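Local coordinates for 5-formyl-3-hydroxy-2-methylpyridine 4-carboxylate 5-dehydrogenase (Mesorhizobium japonicum MAFF 303099, PDB 4OM8), which catalyses the NAD+-dependent oxidation of a pyridine aldehyde in vitamin B6 breakdown and can also reduce the same aldehyde with NADH, at residues A[80-85]-A[108-113]; A[132-137]-A[148-153]; A[142-147]-A[297-302]. All blocks are in the same frame, centred on the assembly; numbering follows the deposited sequence.

Overall arrangement
Contacts 1 and 2 belong to one sheet, the NAD-binding Rossmann sheet of the subunit. Strands 110-113 and 133-137 are neighbours in it, so the parallel pair of contact 1 runs on into the antiparallel pair of contact 2, with centres about 11 Å apart; Ser113 O and Met136 N, 2.9 Å apart, probably form one of the bonds between these two neighbouring strands. Both contacts end near the dinucleotide: the side chain of Glu85 comes within about 5 Å of it (nearest atoms), and His137 meets its nicotinamide ring. Contact 3 uses the loop that joins the two strands of contact 2, packed on helix 284-305 beside the second subunit; its centre is about 21 Å from that of contact 2.

Contact 1 (A[80-85]-A[108-113]); sequences ADLVIE and DTIVAS
Leu82 lays its CD1 methyl against CG2 of Ile110, 3.8 Å away, and the same methyl reaches CB of Ala112, the next residue of its strand on the face that these three residues share with Ile84. The two segments are the strands of a beta-alpha-beta unit in the Rossmann fold, strand 82-85 returning through helix 91-102 to strand 110-113, and they run parallel in the sheet at 20° to each other. Four backbone bonds stitch them together in the alternating parallel pattern: Ile110 N to Asp81 O, Val83 N to Ile110 O, Ala112 N to Val83 O and Glu85 N to Ala112 O. The last of these, Glu85 N to Ala112 O, is 2.7 Å long. Leu82 has its CG anti to the backbone N (chi1 166°), beside its own carbonyl carbon, and beyond it CD1 also comes to 3.5 Å from Ile110 O. Helix 158-170 covers this face, Ile164 and Leu167 touching Leu82.

At the start of the pair Thr109 turns OG1 back to Ala80 O, donating a 2.7 Å hydrogen bond, while its CG2 rests 4.1 Å from CG2 of Val83. A water donates to both Asp81 O and Asp108 O, bridging the two segments just before the strands begin.

The C-terminal end is polar and lies near the dinucleotide. Glu85 is bent at chi2 (-88°), and its carboxylate comes over to Ser113. OE2 forms a salt bridge with the NAD-binding Lys94 and accepts from Val87 N; OE1 is also hydrogen-bonded to Tyr98. Ser113 OG donates to Glu85 OE1 at 2.7 Å, on the syn side and 29° out of the carboxylate plane.

Contact 2 (A[132-137]-A[148-153]); sequences RMVGMH and IEVIAG. With NAD (nicotinamide-adenine-dinucleotide), chain C.
Strands 133-137 and 148-151 run antiparallel at 162° as a beta hairpin in the Rossmann sheet, with Gly135-Ile151 and His137-Glu149 as hydrogen-bonded pairs and Met136-Val150 as the non-hydrogen-bonded pair between them. Each hydrogen-bonded pair exchanges two backbone bonds; the one from His137 N to Glu149 O is 2.8 Å. On the face of Met136 and Val150, Met136 CG meets Ile148 CG2 at 3.8 Å and Val134 CG2 packs on Val150 CG1. On the other, CD1 of Ile151 comes to 3.9 Å from His137 CB.

His137, thought important for catalysis, lies side by side with Glu149, ring and carboxylate turned 54° apart. Ser116 OG bonds the ring at NE2, and the backbone amides of Val186 and Glu187 hold Glu149 OE2. An alanine in place of His137 would probably leave Glu149 OE1 without this ring partner and open a gap beside the nicotinamide. His137 NE2 comes to 3.7 Å from C5N of NAD, and His137 ND1 donates to Glu149 OE1 at 2.7 Å, nearly along the C-O bond of Glu149 but with OE1 23° out of the ring plane of His137.

Contact 3 (A[142-147]-A[297-302]); sequences PHIIPM and KLVAVR
Arg302 reaches from its helix to the loop 142-147 and donates from NH1 to Ile144 O at 2.8 Å, a bent bond (138° at the hydrogen) that meets the carbonyl from above its plane. Pro146 lies over one face of the same guanidinium, its CB 3.7 Å above the plane and over the centre. A water in the guanidinium plane accepts from NH1 and donates to His143 O, so NH1 is tied to Ile144 O directly and to the preceding carbonyl, His143 O, through the water. Arg302 has CG anti to the backbone N (chi1 164°), and its chain, extended from CG to NE, carries the guanidinium across to the loop. Ile144 itself puts CG2 against CB of Leu298 (4.1 Å) and CD1 against CG2 of Val299 (4.2 Å), crossing both side chains at about a right angle.

The loop links the two strands of the hairpin 133-137/147-151 in the NAD-binding Rossmann domain, while helix 284-305 is the last helix of the chain.

Further out, Glu306 forms a salt bridge with Arg302 NE, and Val51 of helix 35-54 touches both Ile144 and Val299. From the second subunit, Tyr222 packs on Ile144 and Arg302, and its OH is hydrogen-bonded to Leu298 O.

Contact 1 (A[80-85]-A[108-113])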
# COMPACT_ATOMS: atom_id res chain seq x y z
N ALA A 80 2.60 -10.39 -36.63
CA ALA A 80 2.53 -9.67 -35.36
C ALA A 80 3.29 -8.35 -35.44
O ALA A 80 4.39 -8.28 -36.01
CB ALA A 80 3.07 -10.52 -34.23
N ASP A 81 2.69 -7.31 -34.85
CA ASP A 81 3.35 -6.02 -34.66
C ASP A 81 4.02 -5.95 -33.30
O ASP A 81 4.95 -5.18 -33.10
CB ASP A 81 2.35 -4.88 -34.79
CG ASP A 81 1.63 -4.89 -36.12
OD1 ASP A 81 2.32 -5.04 -37.16
OD2 ASP A 81 0.40 -4.77 -36.13
N LEU A 82 3.50 -6.76 -32.38
CA LEU A 82 4.01 -6.85 -31.01
C LEU A 82 3.88 -8.29 -30.58
O LEU A 82 2.81 -8.88 -30.74
CB LEU A 82 3.23 -5.93 -30.06
CG LEU A 82 3.43 -6.14 -28.56
CD1 LEU A 82 4.84 -5.77 -28.14
CD2 LEU A 82 2.40 -5.33 -27.75
N VAL A 83 4.98 -8.87 -30.11
CA VAL A 83 4.94 -10.17 -29.45
C VAL A 83 5.24 -9.94 -27.98
O VAL A 83 6.28 -9.37 -27.65
CB VAL A 83 5.94 -11.18 -30.03
CG1 VAL A 83 5.86 -12.52 -29.28
CG2 VAL A 83 5.72 -11.36 -31.53
N ILE A 84 4.34 -10.37 -27.12
CA ILE A 84 4.56 -10.30 -25.69
C ILE A 84 4.98 -11.68 -25.22
O ILE A 84 4.17 -12.62 -25.24
CB ILE A 84 3.31 -9.83 -24.93
CG1 ILE A 84 2.89 -8.44 -25.41
CG2 ILE A 84 3.56 -9.83 -23.42
CD1 ILE A 84 1.57 -7.99 -24.84
N GLU A 85 6.24 -11.80 -24.84
CA GLU A 85 6.74 -13.05 -24.28
C GLU A 85 6.37 -13.11 -22.81
O GLU A 85 6.65 -12.18 -22.03
CB GLU A 85 8.26 -13.16 -24.48
CG GLU A 85 8.89 -14.29 -23.69
CD GLU A 85 9.28 -13.85 -22.30
OE1 GLU A 85 10.07 -12.89 -22.19
OE2 GLU A 85 8.81 -14.46 -21.32
N ASP A 108 11.08 -5.05 -37.40
CA ASP A 108 10.53 -3.91 -36.68
C ASP A 108 9.38 -4.30 -35.75
O ASP A 108 8.81 -3.44 -35.08
CB ASP A 108 10.08 -2.82 -37.66
CG ASP A 108 9.02 -3.29 -38.62
OD1 ASP A 108 8.90 -4.51 -38.85
OD2 ASP A 108 8.31 -2.42 -39.17
N THR A 109 9.05 -5.59 -35.69
CA THR A 109 8.10 -6.06 -34.68
C THR A 109 8.67 -5.79 -33.28
O THR A 109 9.82 -6.09 -33.03
CB THR A 109 7.82 -7.56 -34.86
OG1 THR A 109 7.08 -7.74 -36.08
CG2 THR A 109 7.01 -8.12 -33.71
N ILE A 110 7.87 -5.23 -32.38
CA ILE A 110 8.35 -5.06 -31.02
C ILE A 110 8.19 -6.38 -30.27
O ILE A 110 7.17 -7.06 -30.40
CB ILE A 110 7.63 -3.90 -30.30
CG1 ILE A 110 8.01 -2.59 -30.99
CG2 ILE A 110 7.99 -3.85 -28.82
CD1 ILE A 110 7.26 -1.38 -30.50
N VAL A 111 9.21 -6.75 -29.52
CA VAL A 111 9.14 -7.92 -28.66
C VAL A 111 9.24 -7.46 -27.21
O VAL A 111 10.26 -6.92 -26.80
CB VAL A 111 10.24 -8.93 -28.98
CG1 VAL A 111 10.12 -10.14 -28.07
CG2 VAL A 111 10.13 -9.36 -30.44
N ALA A 112 8.17 -7.66 -26.45
CA ALA A 112 8.13 -7.24 -25.06
C ALA A 112 8.18 -8.45 -24.15
O ALA A 112 7.59 -9.48 -24.47
CB ALA A 112 6.87 -6.45 -24.78
N SER A 113 8.89 -8.34 -23.04
CA SER A 113 8.85 -9.39 -22.02
C SER A 113 8.04 -8.94 -20.82
O SER A 113 8.18 -7.80 -20.37
CB SER A 113 10.26 -9.76 -21.55
OG SER A 113 10.19 -10.76 -20.55
O HOH W 1 5.73 -2.85 -34.50

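Contact 2 (A[132-137]-A[148-153])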
# COMPACT_ATOMS: atom_id res chain seq x y z
N ARG A 132 14.32 -3.17 -30.56
CA ARG A 132 12.86 -3.29 -30.53
C ARG A 132 12.40 -4.27 -29.44
O ARG A 132 11.23 -4.69 -29.43
CB ARG A 132 12.29 -3.72 -31.90
CG ARG A 132 13.00 -4.87 -32.63
CD ARG A 132 12.83 -6.25 -31.95
NE ARG A 132 13.59 -7.26 -32.70
CZ ARG A 132 13.09 -7.96 -33.72
NH1 ARG A 132 11.83 -7.79 -34.09
NH2 ARG A 132 13.87 -8.83 -34.37
N MET A 133 13.31 -4.63 -28.53
CA MET A 133 12.92 -5.43 -27.37
C MET A 133 12.89 -4.56 -26.13
O MET A 133 13.75 -3.72 -25.92
CB MET A 133 13.86 -6.61 -27.15
CG MET A 133 13.57 -7.30 -25.81
SD MET A 133 14.35 -8.90 -25.60
CE MET A 133 13.34 -9.92 -26.66
N VAL A 134 11.86 -4.77 -25.31
CA VAL A 134 11.56 -3.90 -24.19
C VAL A 134 10.85 -4.69 -23.11
O VAL A 134 10.26 -5.74 -23.39
CB VAL A 134 10.67 -2.72 -24.67
CG1 VAL A 134 9.31 -3.22 -25.16
CG2 VAL A 134 10.49 -1.64 -23.61
N GLY A 135 10.90 -4.20 -21.87
CA GLY A 135 10.07 -4.77 -20.83
C GLY A 135 8.69 -4.15 -20.83
O GLY A 135 8.55 -2.94 -20.95
N MET A 136 7.67 -5.00 -20.75
CA MET A 136 6.29 -4.56 -20.58
C MET A 136 5.74 -5.39 -19.43
O MET A 136 5.27 -6.51 -19.62
CB MET A 136 5.47 -4.77 -21.86
CG MET A 136 4.06 -4.23 -21.81
SD MET A 136 3.14 -4.84 -23.24
CE MET A 136 1.70 -3.76 -23.19
N HIS A 137 5.84 -4.84 -18.23
CA HIS A 137 5.64 -5.62 -17.02
C HIS A 137 4.26 -5.36 -16.43
O HIS A 137 4.01 -4.31 -15.86
CB HIS A 137 6.74 -5.31 -16.01
CG HIS A 137 6.59 -6.05 -14.73
ND1 HIS A 137 6.35 -5.41 -13.53
CD2 HIS A 137 6.64 -7.38 -14.44
CE1 HIS A 137 6.27 -6.31 -12.56
NE2 HIS A 137 6.45 -7.51 -13.09
N ILE A 148 0.95 -0.59 -15.96
CA ILE A 148 1.97 -1.40 -16.62
C ILE A 148 3.28 -0.65 -16.67
O ILE A 148 3.30 0.52 -17.05
CB ILE A 148 1.53 -1.78 -18.06
CG1 ILE A 148 0.24 -2.59 -18.03
CG2 ILE A 148 2.62 -2.56 -18.77
CD1 ILE A 148 -0.42 -2.75 -19.40
N GLU A 149 4.37 -1.31 -16.27
CA GLU A 149 5.70 -0.72 -16.37
C GLU A 149 6.31 -0.95 -17.75
O GLU A 149 6.23 -2.06 -18.28
CB GLU A 149 6.63 -1.31 -15.31
CG GLU A 149 6.24 -0.99 -13.86
CD GLU A 149 7.16 -1.67 -12.89
OE1 GLU A 149 7.14 -2.91 -12.85
OE2 GLU A 149 7.89 -0.95 -12.18
N VAL A 150 6.92 0.09 -18.31
CA VAL A 150 7.62 -0.01 -19.59
C VAL A 150 9.10 0.23 -19.34
O VAL A 150 9.47 1.30 -18.83
CB VAL A 150 7.07 1.00 -20.60
CG1 VAL A 150 7.72 0.78 -21.95
CG2 VAL A 150 5.55 0.86 -20.73
N ILE A 151 9.95 -0.76 -19.64
CA ILE A 151 11.36 -0.69 -19.26
C ILE A 151 12.34 -0.92 -20.40
O ILE A 151 12.46 -2.03 -20.91
CB ILE A 151 11.70 -1.71 -18.16
CG1 ILE A 151 10.62 -1.72 -17.06
CG2 ILE A 151 13.08 -1.43 -17.57
CD1 ILE A 151 9.63 -2.89 -17.15
N ALA A 152 13.09 0.11 -20.74
CA ALA A 152 14.16 -0.07 -21.71
C ALA A 152 15.34 -0.84 -21.13
O ALA A 152 15.78 -0.60 -20.00
CB ALA A 152 14.64 1.28 -22.20
N GLY A 153 15.88 -1.76 -21.92
CA GLY A 153 17.21 -2.29 -21.64
C GLY A 153 18.25 -1.34 -22.22
O GLY A 153 17.89 -0.34 -22.85
PA NAD C . 3.08 -19.34 -15.32
O1A NAD C . 4.08 -20.37 -14.83
O2A NAD C . 1.71 -19.24 -14.67
O5B NAD C . 2.87 -19.57 -16.89
C5B NAD C . 3.96 -19.81 -17.78
C4B NAD C . 3.40 -20.43 -19.05
O4B NAD C . 4.41 -20.48 -20.05
C3B NAD C . 2.92 -21.86 -18.80
O3B NAD C . 1.55 -22.00 -19.20
C2B NAD C . 3.85 -22.70 -19.67
O2B NAD C . 3.25 -23.89 -20.21
C1B NAD C . 4.24 -21.72 -20.75
N9A NAD C . 5.47 -22.02 -21.50
C8A NAD C . 6.60 -22.59 -21.04
N7A NAD C . 7.53 -22.68 -22.02
C5A NAD C . 6.99 -22.15 -23.14
C6A NAD C . 7.42 -21.93 -24.53
N6A NAD C . 8.65 -22.29 -24.95
N1A NAD C . 6.53 -21.34 -25.37
C2A NAD C . 5.30 -20.98 -24.97
N3A NAD C . 4.85 -21.15 -23.72
C4A NAD C . 5.63 -21.73 -22.78
O3 NAD C . 3.85 -17.92 -15.33
PN NAD C . 3.21 -16.47 -15.08
O1N NAD C . 2.97 -16.27 -13.59
O2N NAD C . 2.07 -16.19 -16.04
O5D NAD C . 4.43 -15.52 -15.48
C5D NAD C . 4.93 -15.46 -16.82
C4D NAD C . 5.97 -14.34 -16.87
O4D NAD C . 5.36 -13.15 -16.39
C3D NAD C . 7.16 -14.60 -15.95
O3D NAD C . 8.29 -13.96 -16.54
C2D NAD C . 6.80 -13.87 -14.68
O2D NAD C . 7.96 -13.42 -13.96
C1D NAD C . 6.02 -12.68 -15.22
N1N NAD C . 5.04 -12.10 -14.29
C2N NAD C . 4.37 -12.85 -13.39
C3N NAD C . 3.43 -12.24 -12.55
C7N NAD C . 2.67 -13.01 -11.49
O7N NAD C . 2.44 -14.20 -11.60
N7N NAD C . 2.29 -12.32 -10.41
C4N NAD C . 3.19 -10.88 -12.65
C5N NAD C . 3.88 -10.14 -13.60
C6N NAD C . 4.80 -10.79 -14.41

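Contact 3 (A[142-147]-A[297-302])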
# COMPACT_ATOMS: atom_id res chain seq x y z
N PRO A 142 -3.86 -9.31 -14.61
CA PRO A 142 -3.50 -8.35 -15.66
C PRO A 142 -4.68 -7.61 -16.29
O PRO A 142 -4.46 -6.56 -16.89
CB PRO A 142 -2.79 -9.24 -16.70
CG PRO A 142 -3.38 -10.59 -16.48
CD PRO A 142 -3.58 -10.71 -15.00
N HIS A 143 -5.88 -8.14 -16.17
CA HIS A 143 -7.06 -7.46 -16.70
C HIS A 143 -7.67 -6.52 -15.66
O HIS A 143 -8.60 -5.78 -15.96
CB HIS A 143 -8.10 -8.47 -17.20
CG HIS A 143 -8.45 -9.53 -16.20
ND1 HIS A 143 -7.52 -10.35 -15.61
CD2 HIS A 143 -9.66 -9.92 -15.71
CE1 HIS A 143 -8.13 -11.19 -14.79
NE2 HIS A 143 -9.42 -10.94 -14.83
N ILE A 144 -7.11 -6.53 -14.45
CA ILE A 144 -7.66 -5.73 -13.35
C ILE A 144 -6.70 -4.63 -12.88
O ILE A 144 -7.12 -3.48 -12.72
CB ILE A 144 -8.04 -6.63 -12.16
CG1 ILE A 144 -9.15 -7.60 -12.57
CG2 ILE A 144 -8.50 -5.79 -10.97
CD1 ILE A 144 -9.62 -8.53 -11.44
N ILE A 145 -5.43 -4.95 -12.67
CA ILE A 145 -4.47 -3.90 -12.31
C ILE A 145 -4.21 -3.03 -13.55
O ILE A 145 -3.74 -3.55 -14.56
CB ILE A 145 -3.13 -4.47 -11.80
CG1 ILE A 145 -3.33 -5.65 -10.84
CG2 ILE A 145 -2.25 -3.33 -11.19
CD1 ILE A 145 -4.19 -5.31 -9.64
N PRO A 146 -4.50 -1.72 -13.47
CA PRO A 146 -4.45 -0.92 -14.71
C PRO A 146 -3.09 -0.34 -15.07
O PRO A 146 -2.95 0.32 -16.11
CB PRO A 146 -5.44 0.21 -14.41
CG PRO A 146 -5.30 0.42 -12.92
CD PRO A 146 -5.07 -0.97 -12.34
N MET A 147 -2.10 -0.59 -14.23
CA MET A 147 -0.78 -0.01 -14.38
C MET A 147 0.19 -1.02 -14.96
O MET A 147 0.25 -2.17 -14.51
CB MET A 147 -0.30 0.50 -13.02
CG MET A 147 1.07 1.19 -13.01
SD MET A 147 2.49 0.09 -13.01
CE MET A 147 2.23 -0.93 -11.55
N LYS A 297 -13.70 -7.44 -4.51
CA LYS A 297 -13.24 -6.20 -3.88
C LYS A 297 -12.29 -5.38 -4.77
O LYS A 297 -12.41 -4.16 -4.83
CB LYS A 297 -12.54 -6.50 -2.55
CG LYS A 297 -13.47 -6.92 -1.42
CD LYS A 297 -12.64 -7.30 -0.21
CE LYS A 297 -13.48 -7.66 0.98
NZ LYS A 297 -12.57 -8.21 2.03
N LEU A 298 -11.36 -6.05 -5.45
CA LEU A 298 -10.46 -5.33 -6.35
C LEU A 298 -11.24 -4.57 -7.42
O LEU A 298 -10.95 -3.40 -7.70
CB LEU A 298 -9.46 -6.28 -7.02
CG LEU A 298 -8.32 -6.78 -6.12
CD1 LEU A 298 -7.55 -7.87 -6.84
CD2 LEU A 298 -7.38 -5.63 -5.72
N VAL A 299 -12.24 -5.23 -8.00
CA VAL A 299 -13.02 -4.55 -9.03
C VAL A 299 -13.77 -3.35 -8.45
O VAL A 299 -13.73 -2.25 -9.02
CB VAL A 299 -13.98 -5.53 -9.74
CG1 VAL A 299 -15.01 -4.77 -10.56
CG2 VAL A 299 -13.17 -6.48 -10.62
N ALA A 300 -14.42 -3.52 -7.30
CA ALA A 300 -15.23 -2.44 -6.73
C ALA A 300 -14.35 -1.26 -6.30
O ALA A 300 -14.70 -0.09 -6.51
CB ALA A 300 -16.04 -2.95 -5.55
N VAL A 301 -13.21 -1.57 -5.69
CA VAL A 301 -12.29 -0.53 -5.23
C VAL A 301 -11.72 0.24 -6.42
O VAL A 301 -11.63 1.47 -6.39
CB VAL A 301 -11.15 -1.15 -4.39
CG1 VAL A 301 -10.01 -0.14 -4.20
CG2 VAL A 301 -11.69 -1.63 -3.05
N ARG A 302 -11.36 -0.46 -7.48
CA ARG A 302 -10.78 0.22 -8.63
C ARG A 302 -11.73 1.27 -9.20
O ARG A 302 -11.30 2.38 -9.53
CB ARG A 302 -10.39 -0.78 -9.72
CG ARG A 302 -10.15 -0.10 -11.05
CD ARG A 302 -9.45 -0.97 -12.08
NE ARG A 302 -9.48 -0.28 -13.36
CZ ARG A 302 -9.07 -0.79 -14.52
NH1 ARG A 302 -8.58 -2.02 -14.58
NH2 ARG A 302 -9.17 -0.06 -15.62
O HOH W 2 -7.91 -3.29 -17.10